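PDB 6UKF: HhaI Restriction Endonuclease from Haemophilus parahaemolyticus, which recognises a specific DNA sequence and cuts both strands there as a restriction endonuclease, probably using divalent metal ions. Local coordinates for residues Leu242-Leu245 with Asn246-Arg249. Residues are numbered along the deposited sequence; the frame is centred on the assembly and turned at random. Where two conformers were deposited one is given.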
ATOM      1  N   LEU A 242     -11.594  -9.982 -23.905  1.00  9.26           N
ATOM      2  CA  LEU A 242     -11.314 -11.397 -23.697  1.00  9.27           C
ATOM      3  C   LEU A 242     -10.141 -11.868 -24.545  1.00  8.85           C
ATOM      4  O   LEU A 242      -9.480 -12.852 -24.196  1.00  9.42           O
ATOM      5  CB  LEU A 242     -12.550 -12.235 -24.012  1.00  9.80           C
ATOM      6  CG  LEU A 242     -13.812 -11.944 -23.204  1.00 12.21           C
ATOM      7  CD1 LEU A 242     -14.837 -13.040 -23.451  1.00 13.39           C
ATOM      8  CD2 LEU A 242     -13.512 -11.810 -21.718  1.00 15.06           C
ATOM      9  N   PHE A 243      -9.877 -11.190 -25.660  1.00  9.21           N
ATOM     10  CA  PHE A 243      -8.733 -11.540 -26.492  1.00  9.56           C
ATOM     11  C   PHE A 243      -7.428 -11.222 -25.775  1.00  9.46           C
ATOM     12  O   PHE A 243      -6.508 -12.050 -25.731  1.00  9.74           O
ATOM     13  CB  PHE A 243      -8.834 -10.784 -27.816  1.00 10.38           C
ATOM     14  CG  PHE A 243      -7.668 -10.997 -28.720  1.00 12.52           C
ATOM     15  CD1 PHE A 243      -7.559 -12.151 -29.474  1.00 16.84           C
ATOM     16  CD2 PHE A 243      -6.671 -10.043 -28.815  1.00 18.02           C
ATOM     17  CE1 PHE A 243      -6.477 -12.350 -30.305  1.00 20.70           C
ATOM     18  CE2 PHE A 243      -5.588 -10.232 -29.642  1.00 20.52           C
ATOM     19  CZ  PHE A 243      -5.489 -11.388 -30.389  1.00 20.53           C
ATOM     20  N   ILE A 244      -7.333 -10.024 -25.196  1.00  9.52           N
ATOM     21  CA  ILE A 244      -6.160  -9.671 -24.402  1.00 10.14           C
ATOM     22  C   ILE A 244      -6.039 -10.594 -23.197  1.00  8.61           C
ATOM     23  O   ILE A 244      -4.946 -11.069 -22.862  1.00  8.82           O
ATOM     24  CB  ILE A 244      -6.231  -8.189 -23.989  1.00 12.07           C
ATOM     25  CG1 ILE A 244      -6.236  -7.307 -25.242  1.00 15.05           C
ATOM     26  CG2 ILE A 244      -5.086  -7.839 -23.041  1.00 13.21           C
ATOM     27  CD1 ILE A 244      -6.278  -5.828 -24.971  1.00 19.55           C
ATOM     28  N   LEU A 245      -7.159 -10.861 -22.527  1.00  8.64           N
ATOM     29  CA  LEU A 245      -7.138 -11.726 -21.355  1.00  9.34           C
ATOM     30  C   LEU A 245      -6.521 -13.079 -21.687  1.00  8.66           C
ATOM     31  O   LEU A 245      -5.665 -13.585 -20.953  1.00  9.13           O
ATOM     32  CB  LEU A 245      -8.567 -11.905 -20.849  1.00 11.03           C
ATOM     33  CG  LEU A 245      -8.757 -12.718 -19.571  1.00 15.09           C
ATOM     34  CD1 LEU A 245      -8.397 -11.875 -18.362  1.00 17.37           C
ATOM     35  CD2 LEU A 245     -10.185 -13.222 -19.492  1.00 18.38           C
ATOM     36  N   ASN A 246      -6.937 -13.677 -22.801  1.00  8.62           N
ATOM     37  CA  ASN A 246      -6.456 -15.012 -23.138  1.00  9.60           C
ATOM     38  C   ASN A 246      -4.973 -15.004 -23.489  1.00  9.41           C
ATOM     39  O   ASN A 246      -4.226 -15.882 -23.045  1.00  9.90           O
ATOM     40  CB  ASN A 246      -7.290 -15.607 -24.272  1.00 12.21           C
ATOM     41  CG  ASN A 246      -8.633 -16.125 -23.797  1.00 16.69           C
ATOM     42  OD1 ASN A 246      -8.826 -16.387 -22.609  1.00 22.36           O
ATOM     43  ND2 ASN A 246      -9.566 -16.283 -24.725  1.00 18.69           N
ATOM     44  N   GLU A 247      -4.520 -14.037 -24.288  1.00  9.57           N
ATOM     45  CA  GLU A 247      -3.098 -14.012 -24.615  1.00  9.15           C
ATOM     46  C   GLU A 247      -2.256 -13.721 -23.379  1.00  8.63           C
ATOM     47  O   GLU A 247      -1.128 -14.216 -23.265  1.00  8.62           O
ATOM     48  CB  GLU A 247      -2.811 -13.024 -25.744  1.00 12.14           C
ATOM     49  CG  GLU A 247      -2.996 -11.562 -25.384  1.00 14.24           C
ATOM     50  CD  GLU A 247      -2.812 -10.642 -26.578  1.00 16.23           C
ATOM     51  OE1 GLU A 247      -2.622 -11.143 -27.707  1.00 16.49           O
ATOM     52  OE2 GLU A 247      -2.863  -9.409 -26.387  1.00 19.57           O
ATOM     53  N   ASP A 248      -2.800 -12.953 -22.431  1.00  7.88           N
ATOM     54  CA  ASP A 248      -2.067 -12.649 -21.208  1.00  8.17           C
ATOM     55  C   ASP A 248      -1.958 -13.861 -20.297  1.00  7.99           C
ATOM     56  O   ASP A 248      -0.937 -14.031 -19.620  1.00  8.43           O
ATOM     57  CB  ASP A 248      -2.707 -11.459 -20.497  1.00  8.18           C
ATOM     58  CG  ASP A 248      -2.325 -10.157 -21.139  1.00  9.87           C
ATOM     59  OD1 ASP A 248      -2.875  -9.149 -20.818  1.00 10.45           O
ATOM     60  OD2 ASP A 248      -1.365 -10.241 -22.050  1.00 11.68           O
ATOM     61  N   ARG A 249      -2.982 -14.714 -20.259  1.00  8.13           N
ATOM     62  CA  ARG A 249      -2.848 -15.956 -19.509  0.60  9.16           C
ATOM     63  C   ARG A 249      -1.753 -16.828 -20.112  1.00  8.28           C
ATOM     64  O   ARG A 249      -0.976 -17.454 -19.384  1.00  8.66           O
ATOM     65  CB  ARG A 249      -4.187 -16.694 -19.451  0.60 11.17           C
ATOM     66  CG  ARG A 249      -4.183 -17.923 -18.537  0.60 14.87           C
ATOM     67  CD  ARG A 249      -3.879 -17.579 -17.075  0.60 16.75           C
ATOM     68  NE  ARG A 249      -5.040 -17.081 -16.337  0.60 14.40           N
ATOM     69  CZ  ARG A 249      -5.635 -17.718 -15.327  0.60 13.33           C
ATOM     70  NH1 ARG A 249      -5.194 -18.896 -14.902  0.60 11.60           N
ATOM     71  NH2 ARG A 249      -6.680 -17.166 -14.730  0.60 13.46           N
TER
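The backbone N of Asp248 gives its hydrogen to Ile244 O, 2.9 Å away. It is one of four successive i to i+4 bonds in the first turns of the C-terminal helix. The others run from Asn246 to Leu242, Glu247 to Phe243 and Arg249 to Leu245. Ile244 O also takes close carbon contacts: Asp248 CB lies 3.3 Å from it and Glu247 CG 3.2 Å.

Ile244 and Asp248 run alongside each other. The CG2 branch of Ile244 meets Asp248 OD1 at 3.4 Å. That carboxylate is tied outside the helix, OD1 to Tyr147 OH and OD2 weakly to His143 ND1, two ties that limit how the carboxylate can turn. Glu247 places CG between its backbone N and carbonyl carbon (chi1 69°). The rest of its chain is extended and reaches back toward Phe243. Glu247 OE1 comes to 3.7 Å from Phe243 CE2, and the carboxylate and ring planes are 53° apart.

Ser241 OG bonds to Ile244 N and weakly to Phe243 N at the helix start. Leu245, Asp248 and Arg249 face strand 136-140, an edge strand of the mixed sheet. Arg249 NH1 hydrogen-bonds to the OH groups of Tyr13 and Tyr18 of helix 3-18, joining helix 242-255 to that helix.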